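Lipoprotein (Actinomyces odontolyticus, PDB 3UP9) probably serves as the membrane-anchored, methionine-binding component of a transport system, and belongs to the NlpA lipoprotein family of periplasmic-binding-protein-like folds. Local coordinates at residues V162-L165 against D166-Y170; H224-E227 against V228-I232. All coordinates share one frame; numbering follows the deposited sequence.

Along the chain, interaction 1 comes first: the short helix 161-164 follows strand 151-156, and residues 166-170 carry the chain out of it into strand 170-173, so the contact closes the turn of a helix-to-strand connection in the five-stranded sheet. Interaction 2 opens later, where helix 213-223 ends and helix 226-235 begins, and it ties the start of that helix to its next turn. The two neither nest nor cross. The centres of interaction 1 and interaction 2 lie about 34 Å apart, on opposite sides of the chain's centre. Interaction 2 packs against helix 15-28 and strand 242-243, close to the C-terminal end of the chain.

Interaction 1: V162-L165 against D166-Y170; sequences VRSL and DDFDY
S164 brings its CB obliquely up to the F168 ring, 3.6 Å from CD2, where the short helix 161-164 unwinds in a tight turn leading to strand 170-173 of the five-stranded sheet in this binding-protein fold. A small residue suits this inner position, because V156 and A171 also press on it. With chi1 at 76°, the hydroxyl lies between the backbone N and the carbonyl carbon, and OG turns back to the helix to bond with O of L161. The carbonyl of S164 takes two amides: D167 N, 2.9 Å from O of S164, comes in from well above the carbonyl plane, whereas F168 N lies almost straight beyond the oxygen, with a C=O...N angle of 171°. The F168 ring reaches on to R154 and V156 of strand 151-156, where a large aromatic side chain can bridge the turn to the sheet.

On the solvent side R163 and D166 cross at about a right angle. The arginine chain is bent at chi2, which brings NH1 within 3.0 Å of D166 OD2 in a salt bridge, the two charged planes standing 48° apart. D167 adds a second negative charge near the guanidinium, but lies well out of its plane. L165, by contrast, is buried, its isobutyl group lying among F93, A171 and I173. Water also ties the turn together: one molecule, 2.7 Å from V162 O, donates to that carbonyl and also to D166 OD1.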
loop_
_atom_site.group_PDB
_atom_site.type_symbol
_atom_site.label_atom_id
_atom_site.label_comp_id
_atom_site.label_asym_id
_atom_site.label_seq_id
_atom_site.Cartn_x
_atom_site.Cartn_y
_atom_site.Cartn_z
ATOM N N VAL A 162 -9.962 6.961 -6.015
ATOM C CA VAL A 162 -9.726 7.789 -7.212
ATOM C C VAL A 162 -11.030 8.277 -7.796
ATOM O O VAL A 162 -11.168 9.457 -8.011
ATOM C CB VAL A 162 -8.924 7.067 -8.303
ATOM C CG1 VAL A 162 -8.836 7.911 -9.608
ATOM C CG2 VAL A 162 -7.565 6.748 -7.783
ATOM N N ARG A 163 -12.000 7.396 -8.024
ATOM C CA ARG A 163 -13.386 7.811 -8.419
ATOM C C ARG A 163 -14.014 8.889 -7.469
ATOM O O ARG A 163 -14.738 9.756 -7.940
ATOM C CB ARG A 163 -14.315 6.577 -8.548
ATOM C CG ARG A 163 -15.777 6.814 -8.946
ATOM C CD ARG A 163 -15.866 7.571 -10.268
ATOM N NE ARG A 163 -17.200 7.600 -10.935
ATOM C CZ ARG A 163 -18.122 8.588 -10.880
ATOM N NH1 ARG A 163 -17.957 9.676 -10.131
ATOM N NH2 ARG A 163 -19.261 8.473 -11.573
ATOM N N SER A 164 -13.697 8.871 -6.164
ATOM C CA SER A 164 -14.303 9.799 -5.205
ATOM C C SER A 164 -13.837 11.222 -5.431
ATOM O O SER A 164 -14.487 12.144 -4.989
ATOM C CB SER A 164 -14.092 9.380 -3.752
ATOM O OG SER A 164 -12.770 9.644 -3.316
ATOM N N LEU A 165 -12.704 11.399 -6.108
ATOM C CA LEU A 165 -12.216 12.722 -6.534
ATOM C C LEU A 165 -13.211 13.496 -7.435
ATOM O O LEU A 165 -13.192 14.723 -7.453
ATOM C CB LEU A 165 -10.815 12.596 -7.188
ATOM C CG LEU A 165 -9.636 12.024 -6.362
ATOM C CD1 LEU A 165 -8.399 11.818 -7.221
ATOM C CD2 LEU A 165 -9.338 12.873 -5.146
ATOM N N ASP A 166 -14.099 12.799 -8.152
ATOM C CA ASP A 166 -15.208 13.462 -8.883
ATOM C C ASP A 166 -16.258 14.091 -7.922
ATOM O O ASP A 166 -16.906 15.050 -8.272
ATOM C CB ASP A 166 -15.946 12.479 -9.823
ATOM C CG ASP A 166 -15.022 11.779 -10.803
ATOM O OD1 ASP A 166 -13.887 12.262 -11.020
ATOM O OD2 ASP A 166 -15.436 10.735 -11.359
ATOM N N ASP A 167 -16.390 13.567 -6.709
ATOM C CA ASP A 167 -17.433 13.981 -5.768
ATOM C C ASP A 167 -16.978 14.897 -4.659
ATOM O O ASP A 167 -17.716 15.764 -4.226
ATOM C CB ASP A 167 -18.002 12.715 -5.133
ATOM C CG ASP A 167 -18.451 11.720 -6.174
ATOM O OD1 ASP A 167 -19.231 12.146 -7.058
ATOM O OD2 ASP A 167 -17.998 10.559 -6.110
ATOM N N PHE A 168 -15.767 14.663 -4.172
ATOM C CA PHE A 168 -15.257 15.315 -2.984
ATOM C C PHE A 168 -14.114 16.332 -3.338
ATOM O O PHE A 168 -13.422 16.240 -4.354
ATOM C CB PHE A 168 -14.739 14.241 -1.984
ATOM C CG PHE A 168 -15.746 13.151 -1.625
ATOM C CD1 PHE A 168 -17.090 13.447 -1.402
ATOM C CD2 PHE A 168 -15.330 11.840 -1.445
ATOM C CE1 PHE A 168 -18.007 12.441 -1.057
ATOM C CE2 PHE A 168 -16.225 10.831 -1.097
ATOM C CZ PHE A 168 -17.570 11.120 -0.902
ATOM N N ASP A 169 -13.888 17.275 -2.441
ATOM C CA ASP A 169 -12.840 18.288 -2.605
ATOM C C ASP A 169 -11.414 17.673 -2.648
ATOM O O ASP A 169 -10.565 18.118 -3.413
ATOM C CB ASP A 169 -12.990 19.333 -1.477
ATOM C CG ASP A 169 -14.271 20.195 -1.614
ATOM O OD1 ASP A 169 -14.309 21.045 -2.537
ATOM O OD2 ASP A 169 -15.198 20.053 -0.781
ATOM N N TYR A 170 -11.191 16.640 -1.841
ATOM C CA TYR A 170 -9.900 15.963 -1.736
ATOM C C TYR A 170 -10.159 14.522 -1.445
ATOM O O TYR A 170 -11.239 14.184 -0.985
ATOM C CB TYR A 170 -9.024 16.514 -0.569
ATOM C CG TYR A 170 -8.828 18.002 -0.619
ATOM C CD1 TYR A 170 -9.793 18.852 -0.112
ATOM C CD2 TYR A 170 -7.751 18.547 -1.223
ATOM C CE1 TYR A 170 -9.668 20.216 -0.217
ATOM C CE2 TYR A 170 -7.606 19.910 -1.312
ATOM C CZ TYR A 170 -8.565 20.761 -0.817
ATOM O OH TYR A 170 -8.419 22.154 -0.876
HETATM O O HOH W 1 -11.335 10.645 -10.415
HETATM O O HOH W 2 -11.363 16.279 -6.093
#

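Interaction 2: H224-E227 against V228-I232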
loop_
_atom_site.group_PDB
_atom_site.type_symbol
_atom_site.label_atom_id
_atom_site.label_comp_id
_atom_site.label_asym_id
_atom_site.label_seq_id
_atom_site.Cartn_x
_atom_site.Cartn_y
_atom_site.Cartn_z
ATOM N N HIS A 224 14.689 -8.412 -2.772
ATOM C CA HIS A 224 15.658 -7.508 -2.112
ATOM C C HIS A 224 16.976 -7.531 -2.759
ATOM O O HIS A 224 17.962 -7.251 -2.156
ATOM C CB HIS A 224 15.851 -7.851 -0.661
ATOM C CG HIS A 224 14.667 -7.576 0.131
ATOM N ND1 HIS A 224 13.633 -8.400 0.139
ATOM C CD2 HIS A 224 14.330 -6.491 0.914
ATOM C CE1 HIS A 224 12.666 -7.890 0.895
ATOM N NE2 HIS A 224 13.102 -6.724 1.393
ATOM N N SER A 225 16.997 -7.841 -4.058
ATOM C CA SER A 225 18.212 -7.811 -4.847
ATOM C C SER A 225 18.509 -6.417 -5.401
ATOM O O SER A 225 17.639 -5.560 -5.427
ATOM C CB SER A 225 18.117 -8.789 -6.026
ATOM O OG SER A 225 17.107 -8.415 -6.953
ATOM N N ASP A 226 19.744 -6.232 -5.882
ATOM C CA ASP A 226 20.198 -4.997 -6.520
ATOM C C ASP A 226 19.442 -4.816 -7.840
ATOM O O ASP A 226 19.098 -3.709 -8.229
ATOM C CB ASP A 226 21.721 -5.030 -6.766
ATOM C CG ASP A 226 22.378 -3.652 -6.639
ATOM O OD1 ASP A 226 22.215 -2.793 -7.542
ATOM O OD2 ASP A 226 23.073 -3.436 -5.618
ATOM N N GLU A 227 19.183 -5.915 -8.514
ATOM C CA GLU A 227 18.391 -5.925 -9.772
ATOM C C GLU A 227 16.968 -5.386 -9.587
ATOM O O GLU A 227 16.504 -4.490 -10.329
ATOM C CB GLU A 227 18.364 -7.334 -10.406
ATOM C CG GLU A 227 19.724 -7.804 -10.940
ATOM C CD GLU A 227 20.632 -8.459 -9.878
ATOM O OE1 GLU A 227 20.337 -8.492 -8.666
ATOM O OE2 GLU A 227 21.712 -8.952 -10.258
ATOM N N VAL A 228 16.284 -5.871 -8.563
ATOM C CA VAL A 228 14.968 -5.310 -8.246
ATOM C C VAL A 228 15.012 -3.829 -7.829
ATOM O O VAL A 228 14.128 -3.080 -8.209
ATOM C CB VAL A 228 14.206 -6.172 -7.215
ATOM C CG1 VAL A 228 13.065 -5.381 -6.591
ATOM C CG2 VAL A 228 13.753 -7.454 -7.895
ATOM N N LYS A 229 16.034 -3.402 -7.071
ATOM C CA LYS A 229 16.146 -1.981 -6.693
ATOM C C LYS A 229 16.286 -1.092 -7.952
ATOM O O LYS A 229 15.605 -0.054 -8.068
ATOM C CB LYS A 229 17.335 -1.775 -5.757
ATOM C CG LYS A 229 17.556 -0.362 -5.321
ATOM C CD LYS A 229 18.476 -0.280 -4.101
ATOM C CE LYS A 229 18.638 1.178 -3.717
ATOM N NZ LYS A 229 19.370 1.353 -2.454
ATOM N N GLN A 230 17.134 -1.533 -8.879
ATOM C CA GLN A 230 17.396 -0.821 -10.119
ATOM C C GLN A 230 16.147 -0.810 -10.978
ATOM O O GLN A 230 15.787 0.219 -11.501
ATOM C CB GLN A 230 18.614 -1.416 -10.873
ATOM C CG GLN A 230 19.884 -1.073 -10.126
ATOM C CD GLN A 230 21.169 -1.530 -10.791
ATOM O OE1 GLN A 230 21.233 -2.529 -11.513
ATOM N NE2 GLN A 230 22.219 -0.801 -10.500
ATOM N N TYR A 231 15.466 -1.932 -11.105
ATOM C CA TYR A 231 14.161 -1.909 -11.763
ATOM C C TYR A 231 13.213 -0.853 -11.134
ATOM O O TYR A 231 12.595 -0.079 -11.859
ATOM C CB TYR A 231 13.490 -3.297 -11.769
ATOM C CG TYR A 231 12.083 -3.252 -12.333
ATOM C CD1 TYR A 231 11.864 -3.299 -13.727
ATOM C CD2 TYR A 231 10.957 -3.141 -11.484
ATOM C CE1 TYR A 231 10.583 -3.227 -14.260
ATOM C CE2 TYR A 231 9.664 -3.062 -12.012
ATOM C CZ TYR A 231 9.502 -3.130 -13.401
ATOM O OH TYR A 231 8.298 -3.020 -13.936
ATOM N N ILE A 232 13.101 -0.805 -9.813
ATOM C CA ILE A 232 12.189 0.164 -9.166
ATOM C C ILE A 232 12.637 1.584 -9.463
ATOM O O ILE A 232 11.824 2.428 -9.800
ATOM C CB ILE A 232 12.023 -0.029 -7.635
ATOM C CG1 ILE A 232 11.397 -1.390 -7.340
ATOM C CG2 ILE A 232 11.220 1.074 -7.029
ATOM C CD1 ILE A 232 11.397 -1.753 -5.864
#
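S225 and V228 meet at the start of helix 226-235, the serine hydroxyl facing V228 N, an amide of the first turn. With chi1 at 65° the hydroxyl folds back over its own backbone, and from there OG accepts from V228 N at 3.1 Å in a nearly straight bond (N-H...O 168°). The same oxygen bonds to L222 O of the preceding helix, so a short side chain with both donor and acceptor ability links the two helices. V228 turns CG2 toward this hydroxyl, 3.6 Å from S225 OG, while its branched side chain packs on I21 and I25 of helix 15-28.

On the exposed side, D226 and Q230 lie one helical turn apart, and in the one D226 conformer described their flat groups are almost perpendicular, at 89°. The Q230 side chain leans along the turn, its CG 3.3 Å from D226 O. Polar side chains suit this solvent-facing stripe. K229 runs extended away from this pair, its long chain carrying NZ to O of F245 at the C terminus, whereas Y231 stacks its ring on Y24. The backbone continues the pattern with Y231 N bonded to E227 O at 2.9 Å. Together these features are those of a serine N-cap opening an amphipathic helix that lies against helix 15-28.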